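Local coordinates for transglutaminase-like domain-containing protein (Streptococcus suis, PDB 4XZ7) that has transglutaminase activity, probably modifying or cross-linking proteins through glutamine side chains, and serves as an antiphagocytic virulence factor, at residues I128-S132 with N133-L137; N194-L197 with I198-I202. All blocks are in the same frame, centred on the assembly; numbering follows the deposited sequence.

The chain is an N-terminal portion of a longer protein. Contact 1 and contact 2 are both short-range arrangements tied to helices, but they sit on opposite sides of the chain's centre, their own centres about 53 Å apart and their nearest atoms about 41 Å. Contact 1 starts helix 132-140, in the part of the chain that precedes helix 170-181, and the second subunit packs on it. Contact 2 lies in the middle of helix 188-205, which packs against helices 213-227, 255-259 and 264-277 of the transglutaminase-like part. The first thus belongs partly to the dimer surface, the second to packing within one subunit; neither is known to be part of the active site.

Contact 1. Residues I128-S132 with N133-L137; sequences IELDS and NKRQL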
ATOM      1  N   ILE B 128     -16.792  31.463  -1.046  1.00 21.37           N
ATOM      2  CA  ILE B 128     -15.377  31.170  -1.054  1.00 17.87           C
ATOM      3  C   ILE B 128     -15.145  30.117  -2.112  1.00 21.46           C
ATOM      4  O   ILE B 128     -15.975  29.209  -2.292  1.00 18.07           O
ATOM      5  CB  ILE B 128     -14.869  30.668   0.311  1.00 16.24           C
ATOM      6  CG1 ILE B 128     -15.679  29.457   0.770  1.00 16.00           C
ATOM      7  CG2 ILE B 128     -14.966  31.787   1.334  1.00 22.17           C
ATOM      8  CD1 ILE B 128     -15.076  28.657   1.933  1.00 18.36           C
ATOM      9  N   GLU B 129     -14.031  30.254  -2.823  1.00 15.64           N
ATOM     10  CA  GLU B 129     -13.570  29.220  -3.745  1.00 24.13           C
ATOM     11  C   GLU B 129     -12.061  29.332  -3.949  1.00 23.02           C
ATOM     12  O   GLU B 129     -11.451  30.357  -3.638  1.00 20.66           O
ATOM     13  CB  GLU B 129     -14.303  29.315  -5.083  1.00 26.50           C
ATOM     14  CG  GLU B 129     -14.547  30.726  -5.576  1.00 40.93           C
ATOM     15  CD  GLU B 129     -14.967  30.771  -7.037  1.00 47.59           C
ATOM     16  OE1 GLU B 129     -14.198  31.349  -7.835  1.00 55.48           O
ATOM     17  OE2 GLU B 129     -16.051  30.234  -7.389  1.00 40.37           O
ATOM     18  N   LEU B 130     -11.453  28.265  -4.449  1.00 18.10           N
ATOM     19  CA  LEU B 130     -10.077  28.349  -4.945  1.00 21.07           C
ATOM     20  C   LEU B 130     -10.127  28.300  -6.467  1.00 18.34           C
ATOM     21  O   LEU B 130     -10.658  27.335  -7.037  1.00 19.12           O
ATOM     22  CB  LEU B 130      -9.214  27.213  -4.387  1.00 19.48           C
ATOM     23  CG  LEU B 130      -9.095  27.190  -2.865  1.00 24.30           C
ATOM     24  CD1 LEU B 130      -8.299  25.972  -2.407  1.00 22.35           C
ATOM     25  CD2 LEU B 130      -8.460  28.484  -2.358  1.00 20.62           C
ATOM     26  N   ASP B 131      -9.616  29.331  -7.142  1.00 22.58           N
ATOM     27  CA  ASP B 131      -9.844  29.423  -8.581  1.00 23.16           C
ATOM     28  C   ASP B 131      -8.912  28.509  -9.385  1.00 20.98           C
ATOM     29  O   ASP B 131      -8.008  27.868  -8.842  1.00 19.90           O
ATOM     30  CB  ASP B 131      -9.743  30.884  -9.069  1.00 29.23           C
ATOM     31  CG  ASP B 131      -8.381  31.509  -8.845  1.00 32.93           C
ATOM     32  OD1 ASP B 131      -7.405  30.786  -8.524  1.00 29.90           O
ATOM     33  OD2 ASP B 131      -8.295  32.752  -9.004  1.00 30.02           O
ATOM     34  N   SER B 132      -9.170  28.423 -10.684  1.00 17.07           N
ATOM     35  CA  SER B 132      -8.438  27.513 -11.551  1.00 21.22           C
ATOM     36  C   SER B 132      -6.949  27.874 -11.634  1.00 24.09           C
ATOM     37  O   SER B 132      -6.115  27.000 -11.849  1.00 24.92           O
ATOM     38  CB  SER B 132      -9.067  27.519 -12.945  1.00 25.23           C
ATOM     39  OG  SER B 132      -9.132  28.851 -13.431  1.00 29.57           O
ATOM     40  N   ASN B 133      -6.604  29.152 -11.457  1.00 17.53           N
ATOM     41  CA  ASN B 133      -5.189  29.558 -11.500  1.00 16.72           C
ATOM     42  C   ASN B 133      -4.417  28.965 -10.318  1.00 20.66           C
ATOM     43  O   ASN B 133      -3.301  28.424 -10.476  1.00 17.54           O
ATOM     44  CB  ASN B 133      -5.031  31.088 -11.491  1.00 16.64           C
ATOM     45  CG  ASN B 133      -5.499  31.752 -12.797  1.00 24.24           C
ATOM     46  OD1 ASN B 133      -5.562  31.117 -13.851  1.00 20.95           O
ATOM     47  ND2 ASN B 133      -5.828  33.048 -12.719  1.00 21.59           N
ATOM     48  N   LYS B 134      -5.003  29.081  -9.130  1.00 15.65           N
ATOM     49  CA  LYS B 134      -4.356  28.569  -7.933  1.00 24.22           C
ATOM     50  C   LYS B 134      -4.270  27.046  -8.006  1.00 16.15           C
ATOM     51  O   LYS B 134      -3.266  26.459  -7.614  1.00 18.36           O
ATOM     52  CB  LYS B 134      -5.089  28.997  -6.643  1.00 21.29           C
ATOM     53  CG  LYS B 134      -4.382  28.437  -5.404  1.00 21.48           C
ATOM     54  CD  LYS B 134      -4.870  28.954  -4.065  1.00 24.39           C
ATOM     55  CE  LYS B 134      -3.964  28.397  -2.951  1.00 33.03           C
ATOM     56  NZ  LYS B 134      -4.447  28.546  -1.528  1.00 29.86           N
ATOM     57  N   ARG B 135      -5.321  26.406  -8.496  1.00 14.63           N
ATOM     58  CA  ARG B 135      -5.301  24.948  -8.617  1.00 16.97           C
ATOM     59  C   ARG B 135      -4.266  24.492  -9.661  1.00 17.46           C
ATOM     60  O   ARG B 135      -3.640  23.450  -9.517  1.00 16.91           O
ATOM     61  CB  ARG B 135      -6.693  24.431  -8.961  1.00 14.96           C
ATOM     62  CG  ARG B 135      -7.666  24.637  -7.808  1.00 19.00           C
ATOM     63  CD  ARG B 135      -9.103  24.266  -8.172  1.00 18.13           C
ATOM     64  NE  ARG B 135      -9.972  24.431  -7.007  1.00 17.09           N
ATOM     65  CZ  ARG B 135     -10.053  23.560  -6.003  1.00 24.43           C
ATOM     66  NH1 ARG B 135      -9.315  22.449  -6.006  1.00 19.20           N
ATOM     67  NH2 ARG B 135     -10.865  23.807  -4.982  1.00 22.53           N
ATOM     68  N   GLN B 136      -4.080  25.291 -10.706  1.00 14.60           N
ATOM     69  CA  GLN B 136      -3.073  24.985 -11.701  1.00 17.61           C
ATOM     70  C   GLN B 136      -1.676  25.063 -11.060  1.00 15.95           C
ATOM     71  O   GLN B 136      -0.823  24.206 -11.323  1.00 15.05           O
ATOM     72  CB  GLN B 136      -3.185  25.941 -12.891  1.00 15.23           C
ATOM     73  CG  GLN B 136      -2.453  25.481 -14.130  1.00 17.84           C
ATOM     74  CD  GLN B 136      -3.099  24.278 -14.781  1.00 24.66           C
ATOM     75  OE1 GLN B 136      -4.132  24.401 -15.455  1.00 22.05           O
ATOM     76  NE2 GLN B 136      -2.487  23.114 -14.614  1.00 14.75           N
ATOM     77  N   LEU B 137      -1.452  26.065 -10.212  1.00 15.42           N
ATOM     78  CA  LEU B 137      -0.164  26.176  -9.541  1.00 17.89           C
ATOM     79  C   LEU B 137       0.063  25.030  -8.527  1.00 19.79           C
ATOM     80  O   LEU B 137       1.194  24.526  -8.364  1.00 15.61           O
ATOM     81  CB  LEU B 137      -0.049  27.539  -8.849  1.00 16.29           C
ATOM     82  CG  LEU B 137       0.115  28.734  -9.790  1.00 18.57           C
ATOM     83  CD1 LEU B 137      -0.042  30.045  -9.015  1.00 17.32           C
ATOM     84  CD2 LEU B 137       1.481  28.681 -10.461  1.00 17.35           C
TER
HETATM   85  O   HOH W   1      -6.357  33.983  -9.889  1.00 24.99           O
HETATM   86  O   HOH W   2      -6.820  28.985 -14.685  1.00 21.36           O
HETATM   87  O   HOH W   3      -8.651  31.289 -12.036  1.00 27.65           O
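Leu130 CD1 lies over one face of the Arg135 guanidinium and Asp131 O stands oblique to the group, while Leu130 O, which accepts from NE, is only 17° out of its plane. This arrangement sits at the N-terminus of helix 132-140, where Asp131 is the N-cap. Arg135 NE donates to Leu130 O at 3.0 Å, approaching the carbonyl from above its plane by 42° and so not on a lone pair. The extended Arg135 chain reaches back to the residue that leads into the helix, bringing NH2 within 3.8 Å of Leu130 CB. Beyond this contact its guanidinium is held by Thr145 O, Ala146 O and Asn148 OD1; Asn148 OD1 also takes the N-H of Leu130, so one amide ties the loop to the arginine.

The cap itself is made by Asp131. Its first torsion of 62° places CG between the backbone N and the carbonyl carbon, which brings OD1 to the backbone N of Lys134; that N donates to it at 3.0 Å, nearly along the C-O axis. Helical bonding begins with the same residue: Arg135 N reaches Asp131 O at 3.1 Å, and Gln136 N follows to Ser132 O at 2.9 Å. On another flank the extended chain of Lys134 crosses Leu130, CD to CD2 at 4.0 Å, an apolar touch made by the aliphatic part of the lysine.

Asn133 and Gln136 pack on Tyr361 and Tyr283 of the second subunit, so the capped end also borders the dimer contact. One water accepts from Asn133 N and also bonds Ser132 OG; a second donates to Asp131 OD2 at 2.5 Å while accepting from Asn133 ND2 at 3.0 Å.

Contact 2. Residues N194-L197 with I198-I202; sequences NDDL and IHKLI
Asp195, whose OD1 lies 3.9 Å from Ile198 CD1, has its other carboxylate oxygen gripped twice: OD2 takes a salt bridge from Arg273 NH2 and a hydrogen bond from Asn377 ND2. Both residues belong to the interior of the alpha-helix 188-205. There Lys200 N donates to Asp196 O at 2.9 Å with an N-H...O angle of 160°, a straight i to i+4 bond, and the neighbouring bonds follow the same spacing: Ile198 N to Asn194 O at 2.9 Å, His199 N to Asp195 O and Leu201 N to Leu197 O. On this regular frame, side chains one turn apart meet on two different flanks.

The outer flank carries charge. Asp196 and Lys200 form a salt bridge, OD2 to NZ, with the Lys200 chain extended beyond CG and running across the carboxylate. At 3.6 Å this ion pair is long, and the lysine's CE lies just as close to OD2, at 3.5 Å. Asp196 OD1 has a second, weak ion pair with Lys380.

On the inner flank Ile198 takes over. With its CG1 beside the backbone N (chi1 -65°), that branch turns back along the helix, CG1 standing 3.4 Å from Asn194 O. Its CD1 also passes Asn194 ND2 obliquely. Through Thr257 OG1 and Leu253 O, Asn194 ties the helix to the 253-257 region, while Ile198 packs on Arg273, Ala274 and Met277 of helix 264-277. Farther along, Leu201 leans over the preceding turn, its CG 3.4 Å from Leu197 O.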
ATOM      1  N   ASN B 194     -13.514 -18.149   6.343  1.00 34.10           N
ATOM      2  CA  ASN B 194     -12.897 -18.726   5.156  1.00 30.19           C
ATOM      3  C   ASN B 194     -12.985 -20.260   5.121  1.00 30.37           C
ATOM      4  O   ASN B 194     -13.262 -20.850   4.068  1.00 34.61           O
ATOM      5  CB  ASN B 194     -11.443 -18.288   5.045  1.00 27.83           C
ATOM      6  CG  ASN B 194     -10.902 -18.458   3.643  1.00 29.95           C
ATOM      7  OD1 ASN B 194     -11.389 -17.836   2.706  1.00 27.22           O
ATOM      8  ND2 ASN B 194      -9.908 -19.322   3.489  1.00 33.65           N
ATOM      9  N   ASP B 195     -12.754 -20.903   6.268  1.00 33.58           N
ATOM     10  CA  ASP B 195     -12.896 -22.352   6.375  1.00 31.37           C
ATOM     11  C   ASP B 195     -14.323 -22.764   6.052  1.00 36.90           C
ATOM     12  O   ASP B 195     -14.576 -23.871   5.536  1.00 38.08           O
ATOM     13  CB  ASP B 195     -12.524 -22.844   7.771  1.00 32.71           C
ATOM     14  CG  ASP B 195     -11.093 -23.328   7.856  1.00 37.42           C
ATOM     15  OD1 ASP B 195     -10.347 -23.194   6.858  1.00 35.14           O
ATOM     16  OD2 ASP B 195     -10.709 -23.832   8.933  1.00 43.82           O
ATOM     17  N   ASP B 196     -15.263 -21.870   6.346  1.00 36.29           N
ATOM     18  CA  ASP B 196     -16.646 -22.151   5.986  1.00 41.94           C
ATOM     19  C   ASP B 196     -16.834 -22.082   4.479  1.00 35.46           C
ATOM     20  O   ASP B 196     -17.472 -22.956   3.893  1.00 36.93           O
ATOM     21  CB  ASP B 196     -17.617 -21.196   6.678  1.00 39.62           C
ATOM     22  CG  ASP B 196     -19.060 -21.661   6.552  1.00 45.52           C
ATOM     23  OD1 ASP B 196     -19.422 -22.676   7.202  1.00 45.80           O
ATOM     24  OD2 ASP B 196     -19.819 -21.021   5.791  1.00 47.20           O
ATOM     25  N   LEU B 197     -16.284 -21.042   3.857  1.00 31.86           N
ATOM     26  CA  LEU B 197     -16.289 -20.932   2.394  1.00 31.21           C
ATOM     27  C   LEU B 197     -15.713 -22.179   1.702  1.00 30.87           C
ATOM     28  O   LEU B 197     -16.243 -22.645   0.683  1.00 37.57           O
ATOM     29  CB  LEU B 197     -15.511 -19.690   1.971  1.00 35.95           C
ATOM     30  CG  LEU B 197     -16.276 -18.420   1.586  1.00 34.87           C
ATOM     31  CD1 LEU B 197     -17.679 -18.414   2.096  1.00 32.30           C
ATOM     32  CD2 LEU B 197     -15.528 -17.184   2.089  1.00 29.88           C
ATOM     33  N   ILE B 198     -14.639 -22.726   2.266  1.00 26.52           N
ATOM     34  CA  ILE B 198     -14.028 -23.937   1.726  1.00 26.98           C
ATOM     35  C   ILE B 198     -14.956 -25.128   1.878  1.00 47.68           C
ATOM     36  O   ILE B 198     -15.127 -25.911   0.938  1.00 45.17           O
ATOM     37  CB  ILE B 198     -12.694 -24.243   2.417  1.00 37.11           C
ATOM     38  CG1 ILE B 198     -11.691 -23.131   2.110  1.00 31.79           C
ATOM     39  CG2 ILE B 198     -12.147 -25.569   1.959  1.00 27.55           C
ATOM     40  CD1 ILE B 198     -10.471 -23.210   2.958  1.00 33.63           C
ATOM     41  N   HIS B 199     -15.548 -25.256   3.067  1.00 44.89           N
ATOM     42  CA  HIS B 199     -16.534 -26.300   3.341  1.00 38.79           C
ATOM     43  C   HIS B 199     -17.644 -26.262   2.293  1.00 34.57           C
ATOM     44  O   HIS B 199     -18.036 -27.297   1.745  1.00 33.45           O
ATOM     45  CB  HIS B 199     -17.123 -26.130   4.747  1.00 45.02           C
ATOM     46  CG  HIS B 199     -17.657 -27.396   5.344  1.00 55.20           C
ATOM     47  ND1 HIS B 199     -18.749 -28.063   4.830  1.00 59.02           N
ATOM     48  CD2 HIS B 199     -17.259 -28.107   6.426  1.00 59.29           C
ATOM     49  CE1 HIS B 199     -18.994 -29.136   5.560  1.00 57.45           C
ATOM     50  NE2 HIS B 199     -18.106 -29.184   6.537  1.00 61.84           N
ATOM     51  N   LYS B 200     -18.137 -25.066   2.000  1.00 38.63           N
ATOM     52  CA  LYS B 200     -19.174 -24.919   0.989  1.00 40.49           C
ATOM     53  C   LYS B 200     -18.676 -25.320  -0.397  1.00 45.23           C
ATOM     54  O   LYS B 200     -19.433 -25.912  -1.175  1.00 35.39           O
ATOM     55  CB  LYS B 200     -19.701 -23.486   0.970  1.00 39.56           C
ATOM     56  CG  LYS B 200     -20.798 -23.238   2.000  1.00 46.17           C
ATOM     57  CD  LYS B 200     -21.122 -21.758   2.148  1.00 49.15           C
ATOM     58  CE  LYS B 200     -22.187 -21.547   3.215  1.00 62.55           C
ATOM     59  NZ  LYS B 200     -22.458 -20.100   3.445  1.00 68.25           N
ATOM     60  N   LEU B 201     -17.418 -25.009  -0.722  1.00 42.80           N
ATOM     61  CA  LEU B 201     -16.881 -25.494  -2.004  1.00 40.76           C
ATOM     62  C   LEU B 201     -16.884 -27.026  -2.022  1.00 37.98           C
ATOM     63  O   LEU B 201     -17.173 -27.636  -3.047  1.00 39.80           O
ATOM     64  CB  LEU B 201     -15.466 -24.966  -2.275  1.00 30.06           C
ATOM     65  CG  LEU B 201     -15.305 -23.466  -2.514  1.00 35.70           C
ATOM     66  CD1 LEU B 201     -13.834 -23.103  -2.654  1.00 35.34           C
ATOM     67  CD2 LEU B 201     -16.079 -23.043  -3.757  1.00 32.37           C
ATOM     68  N   ILE B 202     -16.575 -27.635  -0.879  1.00 36.00           N
ATOM     69  CA  ILE B 202     -16.519 -29.085  -0.764  1.00 42.29           C
ATOM     70  C   ILE B 202     -17.901 -29.686  -0.979  1.00 44.79           C
ATOM     71  O   ILE B 202     -18.053 -30.671  -1.709  1.00 43.48           O
ATOM     72  CB  ILE B 202     -15.977 -29.531   0.608  1.00 38.73           C
ATOM     73  CG1 ILE B 202     -14.499 -29.191   0.723  1.00 32.91           C
ATOM     74  CG2 ILE B 202     -16.176 -31.023   0.799  1.00 33.28           C
ATOM     75  CD1 ILE B 202     -13.863 -29.639   2.011  1.00 34.05           C
TER